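Long-range contacts in beta-galactosidase (Bacillus circulans subsp. alkalophilus, PDB 3TTY), which cleaves terminal, non-reducing beta-D-galactose residues from beta-galactosides, using a TIM-barrel glycoside hydrolase domain that binds galactose: residues I74-T80 with Q141-V147; C115-P119 with C155-C160; N526-R531 with V557-A563. All coordinates share one frame. Residue numbers count along the deposited sequence, not the author numbering.

Interaction 1 (I74-T80 with Q141-V147)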
loop_
_atom_site.group_PDB
_atom_site.type_symbol
_atom_site.label_atom_id
_atom_site.label_comp_id
_atom_site.label_asym_id
_atom_site.label_seq_id
_atom_site.Cartn_x
_atom_site.Cartn_y
_atom_site.Cartn_z
ATOM N N ILE A 74 -38.090 28.727 13.257
ATOM C CA ILE A 74 -37.321 27.599 12.754
ATOM C C ILE A 74 -37.247 26.536 13.843
ATOM O O ILE A 74 -37.032 26.853 15.014
ATOM C CB ILE A 74 -35.908 28.028 12.337
ATOM C CG1 ILE A 74 -35.978 28.916 11.095
ATOM C CG2 ILE A 74 -35.026 26.818 12.085
ATOM C CD1 ILE A 74 -34.650 29.548 10.710
ATOM N N TYR A 75 -37.455 25.284 13.455
ATOM C CA TYR A 75 -37.484 24.168 14.397
ATOM C C TYR A 75 -36.101 23.596 14.664
ATOM O O TYR A 75 -35.198 23.721 13.831
ATOM C CB TYR A 75 -38.420 23.073 13.888
ATOM C CG TYR A 75 -39.880 23.491 13.926
ATOM C CD1 TYR A 75 -40.561 23.590 15.137
ATOM C CD2 TYR A 75 -40.574 23.791 12.752
ATOM C CE1 TYR A 75 -41.898 23.975 15.182
ATOM C CE2 TYR A 75 -41.913 24.176 12.782
ATOM C CZ TYR A 75 -42.566 24.266 13.999
ATOM O OH TYR A 75 -43.887 24.646 14.040
ATOM N N LEU A 76 -35.949 22.952 15.820
ATOM C CA LEU A 76 -34.640 22.530 16.297
ATOM C C LEU A 76 -34.473 21.015 16.372
ATOM O O LEU A 76 -35.253 20.310 17.027
ATOM C CB LEU A 76 -34.347 23.164 17.650
ATOM C CG LEU A 76 -34.483 24.688 17.596
ATOM C CD1 LEU A 76 -34.541 25.303 18.984
ATOM C CD2 LEU A 76 -33.365 25.285 16.782
ATOM N N CYS A 77 -33.467 20.526 15.656
ATOM C CA CYS A 77 -32.954 19.189 15.867
ATOM C C CYS A 77 -31.737 19.353 16.791
ATOM O O CYS A 77 -30.647 19.700 16.339
ATOM C CB CYS A 77 -32.564 18.555 14.537
ATOM S SG CYS A 77 -31.991 16.865 14.704
ATOM N N LEU A 78 -31.938 19.138 18.090
ATOM C CA LEU A 78 -30.916 19.471 19.078
ATOM C C LEU A 78 -29.992 18.289 19.361
ATOM O O LEU A 78 -30.443 17.232 19.789
ATOM C CB LEU A 78 -31.549 19.987 20.380
ATOM C CG LEU A 78 -30.578 20.412 21.493
ATOM C CD1 LEU A 78 -29.608 21.519 21.025
ATOM C CD2 LEU A 78 -31.316 20.858 22.734
ATOM N N ALA A 79 -28.699 18.483 19.122
ATOM C CA ALA A 79 -27.717 17.427 19.357
ATOM C C ALA A 79 -27.182 17.473 20.797
ATOM O O ALA A 79 -27.155 18.525 21.430
ATOM C CB ALA A 79 -26.576 17.520 18.338
ATOM N N THR A 80 -26.760 16.324 21.309
ATOM C CA THR A 80 -26.194 16.242 22.652
ATOM C C THR A 80 -24.723 16.659 22.721
ATOM O O THR A 80 -24.178 16.802 23.819
ATOM C CB THR A 80 -26.298 14.816 23.194
ATOM O OG1 THR A 80 -25.616 13.932 22.298
ATOM C CG2 THR A 80 -27.752 14.401 23.297
ATOM N N GLN A 141 -39.820 24.402 20.448
ATOM C CA GLN A 141 -39.262 24.307 19.099
ATOM C C GLN A 141 -38.513 23.002 18.828
ATOM O O GLN A 141 -38.338 22.604 17.670
ATOM C CB GLN A 141 -38.333 25.489 18.819
ATOM C CG GLN A 141 -39.037 26.804 18.649
ATOM C CD GLN A 141 -40.078 26.751 17.555
ATOM O OE1 GLN A 141 -41.273 26.665 17.832
ATOM N NE2 GLN A 141 -39.630 26.795 16.299
ATOM N N ILE A 142 -38.069 22.343 19.892
ATOM C CA ILE A 142 -37.284 21.118 19.753
ATOM C C ILE A 142 -38.141 19.956 19.279
ATOM O O ILE A 142 -39.021 19.491 19.992
ATOM C CB ILE A 142 -36.610 20.736 21.075
ATOM C CG1 ILE A 142 -35.755 21.898 21.583
ATOM C CG2 ILE A 142 -35.783 19.480 20.897
ATOM C CD1 ILE A 142 -35.101 21.634 22.924
ATOM N N VAL A 143 -37.865 19.475 18.073
ATOM C CA VAL A 143 -38.706 18.470 17.450
ATOM C C VAL A 143 -38.020 17.114 17.392
ATOM O O VAL A 143 -38.636 16.111 17.010
ATOM C CB VAL A 143 -39.072 18.891 16.013
ATOM C CG1 VAL A 143 -40.099 20.032 16.014
ATOM C CG2 VAL A 143 -37.810 19.300 15.250
ATOM N N MET A 144 -36.739 17.085 17.749
ATOM C CA MET A 144 -35.923 15.882 17.587
ATOM C C MET A 144 -34.627 16.006 18.381
ATOM O O MET A 144 -34.023 17.076 18.407
ATOM C CB MET A 144 -35.620 15.663 16.103
ATOM C CG MET A 144 -34.813 14.414 15.775
ATOM S SD MET A 144 -35.675 12.835 16.052
ATOM C CE MET A 144 -37.144 13.036 15.054
ATOM N N TRP A 145 -34.221 14.922 19.044
ATOM C CA TRP A 145 -32.899 14.843 19.673
ATOM C C TRP A 145 -31.938 14.110 18.743
ATOM O O TRP A 145 -32.277 13.076 18.171
ATOM C CB TRP A 145 -32.935 14.112 21.025
ATOM C CG TRP A 145 -33.530 14.892 22.165
ATOM C CD1 TRP A 145 -34.769 14.723 22.705
ATOM C CD2 TRP A 145 -32.913 15.955 22.910
ATOM N NE1 TRP A 145 -34.964 15.611 23.730
ATOM C CE2 TRP A 145 -33.841 16.380 23.877
ATOM C CE3 TRP A 145 -31.671 16.591 22.846
ATOM C CZ2 TRP A 145 -33.570 17.407 24.774
ATOM C CZ3 TRP A 145 -31.405 17.613 23.732
ATOM C CH2 TRP A 145 -32.346 18.012 24.683
ATOM N N HIS A 146 -30.730 14.648 18.626
ATOM C CA HIS A 146 -29.693 14.126 17.749
ATOM C C HIS A 146 -28.539 13.681 18.660
ATOM O O HIS A 146 -27.638 14.467 18.992
ATOM C CB HIS A 146 -29.309 15.246 16.760
ATOM C CG HIS A 146 -28.157 14.940 15.847
ATOM N ND1 HIS A 146 -26.962 14.412 16.290
ATOM C CD2 HIS A 146 -27.995 15.179 14.525
ATOM C CE1 HIS A 146 -26.124 14.314 15.272
ATOM N NE2 HIS A 146 -26.722 14.771 14.188
ATOM N N VAL A 147 -28.592 12.419 19.083
ATOM C CA VAL A 147 -27.620 11.874 20.036
ATOM C C VAL A 147 -26.253 11.701 19.408
ATOM O O VAL A 147 -26.116 11.032 18.369
ATOM C CB VAL A 147 -28.062 10.508 20.588
ATOM C CG1 VAL A 147 -26.923 9.856 21.383
ATOM C CG2 VAL A 147 -29.320 10.663 21.436
#
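Leu78 lies against the indole of Trp145, its CD2 3.4 Å from CZ3, while the same CD2 atom is 3.9 Å from CD1 of Ile142. The two strands carrying these side chains, 75-79 and 142-146, are the third and fourth of the eight parallel strands of the TIM barrel, and their axes come within 4.4 Å at 21°. Leu76, Leu78, Ile142 and Trp145 face outward into the layer between the barrel and its helices: Leu76 packs on helix 60-71 and Trp145 on helix 215-243, with the indole NE1 hydrogen-bonded to Thr244 OG1. On the other face sit Cys77, Ala79, Met144 and His146. Cys77 SG lies at the edge of the His146 ring, 5.3 Å from its centroid, and 3.7 Å from His146 CB. The His146 side chain is about 6 Å from a bound galactose, so the His146 end of this face lies close to the sugar pocket.

The backbone ladder is parallel but not regular. Leu76 N donates a hydrogen bond to Gln141 O (3.0 Å) and Leu76 O receives Val143 N (2.9 Å); Leu78 then spans Met144 O and His146 N in the same way. Between Leu76 and Cys77 the register slips by one residue, a beta bulge in which Val143 is the extra residue and points its side chain at strand 75-79, where CG1 meets Tyr75 CD1 at 3.7 Å. At the start of the pair a side chain extends the ladder: Gln141 NE2 donates to Ile74 O at 2.9 Å.

Interaction 2 (C115-P119 with C155-C160). With ZN (zinc ion), chain G.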
loop_
_atom_site.group_PDB
_atom_site.type_symbol
_atom_site.label_atom_id
_atom_site.label_comp_id
_atom_site.label_asym_id
_atom_site.label_seq_id
_atom_site.Cartn_x
_atom_site.Cartn_y
_atom_site.Cartn_z
ATOM N N CYS A 115 -13.756 5.967 23.635
ATOM C CA CYS A 115 -13.902 4.549 23.936
ATOM C C CYS A 115 -15.305 4.317 24.485
ATOM O O CYS A 115 -15.695 4.940 25.472
ATOM C CB CYS A 115 -12.843 4.067 24.931
ATOM S SG CYS A 115 -13.296 2.508 25.726
ATOM N N PRO A 116 -16.073 3.427 23.841
ATOM C CA PRO A 116 -17.472 3.210 24.225
ATOM C C PRO A 116 -17.571 2.465 25.555
ATOM O O PRO A 116 -18.644 2.379 26.133
ATOM C CB PRO A 116 -18.012 2.344 23.088
ATOM C CG PRO A 116 -16.828 1.585 22.625
ATOM C CD PRO A 116 -15.648 2.510 22.770
ATOM N N ASN A 117 -16.456 1.937 26.036
ATOM C CA ASN A 117 -16.446 1.272 27.325
ATOM C C ASN A 117 -15.741 2.098 28.386
ATOM O O ASN A 117 -15.280 1.567 29.390
ATOM C CB ASN A 117 -15.829 -0.123 27.210
ATOM C CG ASN A 117 -16.807 -1.129 26.651
ATOM O OD1 ASN A 117 -17.895 -1.312 27.201
ATOM N ND2 ASN A 117 -16.454 -1.752 25.529
ATOM N N SER A 118 -15.684 3.407 28.157
ATOM C CA SER A 118 -14.969 4.325 29.040
ATOM C C SER A 118 -15.838 4.856 30.181
ATOM O O SER A 118 -16.901 5.425 29.954
ATOM C CB SER A 118 -14.398 5.486 28.226
ATOM O OG SER A 118 -14.097 6.596 29.049
ATOM N N PRO A 119 -15.378 4.677 31.427
ATOM C CA PRO A 119 -16.168 5.178 32.554
ATOM C C PRO A 119 -16.278 6.704 32.528
ATOM O O PRO A 119 -17.311 7.270 32.892
ATOM C CB PRO A 119 -15.371 4.717 33.789
ATOM C CG PRO A 119 -14.429 3.668 33.291
ATOM C CD PRO A 119 -14.149 3.984 31.857
ATOM N N CYS A 155 -12.577 -0.041 19.061
ATOM C CA CYS A 155 -11.552 0.220 20.051
ATOM C C CYS A 155 -11.010 -1.119 20.552
ATOM O O CYS A 155 -11.747 -2.104 20.628
ATOM C CB CYS A 155 -12.126 1.016 21.213
ATOM S SG CYS A 155 -10.910 1.399 22.509
ATOM N N TYR A 156 -9.722 -1.141 20.893
ATOM C CA TYR A 156 -9.045 -2.354 21.330
ATOM C C TYR A 156 -8.296 -2.122 22.627
ATOM O O TYR A 156 -7.323 -2.816 22.904
ATOM C CB TYR A 156 -8.081 -2.835 20.245
ATOM C CG TYR A 156 -8.767 -3.073 18.912
ATOM C CD1 TYR A 156 -9.332 -4.313 18.609
ATOM C CD2 TYR A 156 -8.864 -2.054 17.961
ATOM C CE1 TYR A 156 -9.954 -4.539 17.400
ATOM C CE2 TYR A 156 -9.487 -2.268 16.740
ATOM C CZ TYR A 156 -10.031 -3.512 16.470
ATOM O OH TYR A 156 -10.655 -3.735 15.279
ATOM N N CYS A 157 -8.753 -1.155 23.427
ATOM C CA CYS A 157 -8.067 -0.813 24.680
ATOM C C CYS A 157 -8.296 -1.871 25.774
ATOM O O CYS A 157 -9.059 -2.820 25.604
ATOM C CB CYS A 157 -8.495 0.579 25.189
ATOM S SG CYS A 157 -10.113 0.621 26.066
ATOM N N ASP A 158 -7.631 -1.699 26.902
ATOM C CA ASP A 158 -7.815 -2.597 28.037
ATOM C C ASP A 158 -9.249 -2.742 28.547
ATOM O O ASP A 158 -9.684 -3.840 28.896
ATOM C CB ASP A 158 -6.932 -2.154 29.185
ATOM C CG ASP A 158 -5.914 -3.179 29.519
ATOM O OD1 ASP A 158 -4.874 -3.211 28.815
ATOM O OD2 ASP A 158 -6.181 -3.977 30.452
ATOM N N ASN A 159 -9.972 -1.631 28.613
ATOM C CA ASN A 159 -11.348 -1.661 29.079
ATOM C C ASN A 159 -12.272 -2.422 28.136
ATOM O O ASN A 159 -13.142 -3.181 28.580
ATOM C CB ASN A 159 -11.848 -0.241 29.372
ATOM C CG ASN A 159 -11.180 0.352 30.602
ATOM O OD1 ASN A 159 -10.746 -0.385 31.492
ATOM N ND2 ASN A 159 -11.071 1.668 30.654
ATOM N N CYS A 160 -12.079 -2.231 26.834
ATOM C CA CYS A 160 -12.852 -2.984 25.867
ATOM C C CYS A 160 -12.487 -4.449 25.981
ATOM O O CYS A 160 -13.353 -5.308 25.911
ATOM C CB CYS A 160 -12.631 -2.470 24.442
ATOM S SG CYS A 160 -13.539 -0.946 24.098
HETATM ZN ZN ZN G . -12.070 0.787 24.493
#
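Cys155 opens the second segment by sending its SG to the zinc at 2.4 Å, and its CB packs on Pro116 CD at 4.1 Å. The chain then turns through Tyr156, whose side chain points out of the site and meets the ring of Tyr221. Cys157 follows with SG 2.5 Å from the zinc; its own N donates to Cys155 SG (3.5 Å). It is also the N-cap of helix 158-172, since Cys157 SG accepts from Cys160 N at 3.5 Å. In the first turn of that helix, Asn159 lays its side chain against Pro119 and Asn117, and Cys160 completes the CxxC pair with SG 2.3 Å from the metal. The fourth ligand, Cys115 SG at 2.5 Å, comes from the other segment, at the start of a type I turn running to Ser118. That turn brings Asn117 ND2 within 3.3 Å of Cys160 SG in a nearly linear hydrogen bond.

Four cysteine sulfurs and no other ligand are characteristic of a structural zinc site rather than a catalytic one. Coordinated sulfurs are probably thiolates, and the N-H donors around them would spread that negative charge while the metal ties the 115-119 turn to the start of helix 158-172 and the loop before it.

Interaction 3 (N526-R531 with V557-A563)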
loop_
_atom_site.group_PDB
_atom_site.type_symbol
_atom_site.label_atom_id
_atom_site.label_comp_id
_atom_site.label_asym_id
_atom_site.label_seq_id
_atom_site.Cartn_x
_atom_site.Cartn_y
_atom_site.Cartn_z
ATOM N N ASN A 526 -17.498 -18.093 -16.992
ATOM C CA ASN A 526 -18.132 -19.291 -17.518
ATOM C C ASN A 526 -19.417 -18.856 -18.214
ATOM O O ASN A 526 -19.656 -17.667 -18.419
ATOM C CB ASN A 526 -18.435 -20.306 -16.402
ATOM C CG ASN A 526 -18.523 -21.747 -16.916
ATOM O OD1 ASN A 526 -19.429 -22.105 -17.672
ATOM N ND2 ASN A 526 -17.583 -22.585 -16.484
ATOM N N GLU A 527 -20.254 -19.821 -18.548
ATOM C CA GLU A 527 -21.388 -19.576 -19.410
ATOM C C GLU A 527 -22.624 -20.235 -18.808
ATOM O O GLU A 527 -22.585 -21.404 -18.407
ATOM C CB GLU A 527 -21.077 -20.137 -20.803
ATOM C CG GLU A 527 -22.148 -19.966 -21.878
ATOM C CD GLU A 527 -21.780 -20.692 -23.185
ATOM O OE1 GLU A 527 -22.603 -20.702 -24.136
ATOM O OE2 GLU A 527 -20.663 -21.258 -23.257
ATOM N N ILE A 528 -23.701 -19.462 -18.709
ATOM C CA ILE A 528 -24.999 -19.971 -18.302
ATOM C C ILE A 528 -25.768 -20.310 -19.574
ATOM O O ILE A 528 -26.052 -19.431 -20.399
ATOM C CB ILE A 528 -25.763 -18.939 -17.463
ATOM C CG1 ILE A 528 -25.056 -18.723 -16.130
ATOM C CG2 ILE A 528 -27.186 -19.390 -17.205
ATOM C CD1 ILE A 528 -25.583 -17.549 -15.362
ATOM N N VAL A 529 -26.062 -21.596 -19.750
ATOM C CA VAL A 529 -26.697 -22.093 -20.964
ATOM C C VAL A 529 -28.081 -22.622 -20.667
ATOM O O VAL A 529 -28.221 -23.686 -20.079
ATOM C CB VAL A 529 -25.904 -23.253 -21.567
ATOM C CG1 VAL A 529 -26.579 -23.749 -22.853
ATOM C CG2 VAL A 529 -24.462 -22.840 -21.818
ATOM N N LEU A 530 -29.112 -21.893 -21.080
ATOM C CA LEU A 530 -30.472 -22.351 -20.835
ATOM C C LEU A 530 -30.855 -23.655 -21.546
ATOM O O LEU A 530 -30.514 -23.879 -22.709
ATOM C CB LEU A 530 -31.483 -21.247 -21.110
ATOM C CG LEU A 530 -31.608 -20.425 -19.834
ATOM C CD1 LEU A 530 -30.635 -19.228 -19.847
ATOM C CD2 LEU A 530 -33.032 -20.004 -19.608
ATOM N N ARG A 531 -31.549 -24.519 -20.817
ATOM C CA ARG A 531 -31.968 -25.802 -21.366
ATOM C C ARG A 531 -32.942 -25.566 -22.505
ATOM O O ARG A 531 -32.885 -26.242 -23.534
ATOM C CB ARG A 531 -32.626 -26.648 -20.287
ATOM C CG ARG A 531 -31.656 -27.208 -19.273
ATOM C CD ARG A 531 -31.020 -28.473 -19.790
ATOM N NE ARG A 531 -30.767 -29.417 -18.707
ATOM C CZ ARG A 531 -31.711 -30.133 -18.107
ATOM N NH1 ARG A 531 -32.984 -30.008 -18.478
ATOM N NH2 ARG A 531 -31.381 -30.971 -17.134
ATOM N N VAL A 557 -33.788 -28.549 -13.401
ATOM C CA VAL A 557 -32.652 -27.806 -13.946
ATOM C C VAL A 557 -33.113 -26.936 -15.108
ATOM O O VAL A 557 -33.668 -27.437 -16.083
ATOM C CB VAL A 557 -31.534 -28.759 -14.437
ATOM C CG1 VAL A 557 -30.365 -27.976 -15.048
ATOM C CG2 VAL A 557 -31.045 -29.654 -13.296
ATOM N N LEU A 558 -32.896 -25.628 -14.995
ATOM C CA LEU A 558 -33.326 -24.698 -16.034
ATOM C C LEU A 558 -32.172 -24.258 -16.924
ATOM O O LEU A 558 -32.394 -23.812 -18.051
ATOM C CB LEU A 558 -34.018 -23.475 -15.421
ATOM C CG LEU A 558 -35.242 -23.763 -14.553
ATOM C CD1 LEU A 558 -35.800 -22.477 -14.006
ATOM C CD2 LEU A 558 -36.316 -24.517 -15.338
ATOM N N ALA A 559 -30.946 -24.391 -16.418
ATOM C CA ALA A 559 -29.749 -23.970 -17.145
ATOM C C ALA A 559 -28.508 -24.655 -16.591
ATOM O O ALA A 559 -28.446 -24.974 -15.406
ATOM C CB ALA A 559 -29.583 -22.452 -17.096
ATOM N N GLU A 560 -27.520 -24.863 -17.458
ATOM C CA GLU A 560 -26.299 -25.576 -17.111
ATOM C C GLU A 560 -25.060 -24.775 -17.475
ATOM O O GLU A 560 -25.116 -23.888 -18.323
ATOM C CB GLU A 560 -26.256 -26.895 -17.880
ATOM C CG GLU A 560 -27.568 -27.651 -17.848
ATOM C CD GLU A 560 -27.573 -28.854 -18.773
ATOM O OE1 GLU A 560 -26.878 -28.802 -19.818
ATOM O OE2 GLU A 560 -28.263 -29.848 -18.436
ATOM N N TYR A 561 -23.932 -25.109 -16.852
ATOM C CA TYR A 561 -22.659 -24.476 -17.195
ATOM C C TYR A 561 -22.241 -24.829 -18.622
ATOM O O TYR A 561 -22.593 -25.893 -19.142
ATOM C CB TYR A 561 -21.548 -24.894 -16.234
ATOM C CG TYR A 561 -21.677 -24.351 -14.834
ATOM C CD1 TYR A 561 -21.935 -25.200 -13.767
ATOM C CD2 TYR A 561 -21.525 -22.988 -14.570
ATOM C CE1 TYR A 561 -22.041 -24.718 -12.483
ATOM C CE2 TYR A 561 -21.636 -22.495 -13.285
ATOM C CZ TYR A 561 -21.893 -23.371 -12.245
ATOM O OH TYR A 561 -22.000 -22.911 -10.958
ATOM N N GLY A 562 -21.476 -23.941 -19.242
ATOM C CA GLY A 562 -21.090 -24.114 -20.627
ATOM C C GLY A 562 -19.656 -24.549 -20.841
ATOM O O GLY A 562 -19.312 -24.980 -21.939
ATOM N N ALA A 563 -18.823 -24.441 -19.807
ATOM C CA ALA A 563 -17.392 -24.687 -19.957
ATOM C C ALA A 563 -16.762 -25.285 -18.707
ATOM O O ALA A 563 -17.430 -25.449 -17.678
ATOM C CB ALA A 563 -16.675 -23.400 -20.335
HETATM O O HOH W 1 -28.211 -26.622 -20.931
#
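Asn526 uses its side chain to supplement the backbone ladder between strands 526-530 and 557-561: OD1 accepts from Gly562 N and Ala563 N, both at 3.2 Å, and Asn526 ND2 donates to Ala563 O at 3.1 Å. Gly562 N also makes a weak bond to Glu527 O at 2.9 Å. An ideal CB on Gly562 would fall 2.5 Å from Glu527 OE2 as modelled.

The strands are antiparallel, their axes 145° apart and 4.5 Å at closest approach. Val529 and Glu560 form a hydrogen-bonded pair, with Val529 N to Glu560 O at 2.9 Å and Glu560 N to Val529 O at 3.0 Å. Arg531 N to Leu558 O, at 3.0 Å, ends the ladder. On its other edge strand 557-561 carries a classic beta bulge, where Leu558 and Ala559 both face Leu572. Ala559 CB fits between Ile528 CG2 (3.9 Å) and Leu530 CG (4.0 Å) on the buried face, which Tyr561 shares.

On the more open face, Arg531 NE and Glu560 OE2 make a salt bridge at 2.6 Å, with Val557 CB over a face of the guanidinium. A water donates to Val529 O at 3.1 Å and, weakly, to Glu560 OE1 at 2.8 Å. In this mixed sheet of the trimerisation domain, Glu560 thus ties the strands together through charge and water where solvent can reach, while the opposite face relies on apolar contacts.

Interactions 1 and 2 both belong to the TIM-barrel part of the chain, and their segments alternate along it: 74-80, 115-119, 141-147, 155-160. Their centres are 29 Å apart and their nearest atoms about 12 Å, without touching. Strand 142-146 leads on to helix 158-172, while helix 119-135 lies between the first zinc-binding segment and that strand; helix 215-243 packs against both contacts. Interaction 3 comes later, in the mixed sheet of the trimerisation domain, with its centre 57 Å from interaction 1 and 52 Å from interaction 2. The barrel wall beside the galactose pocket thus lies on the opposite side of the chain's centre from interaction 3.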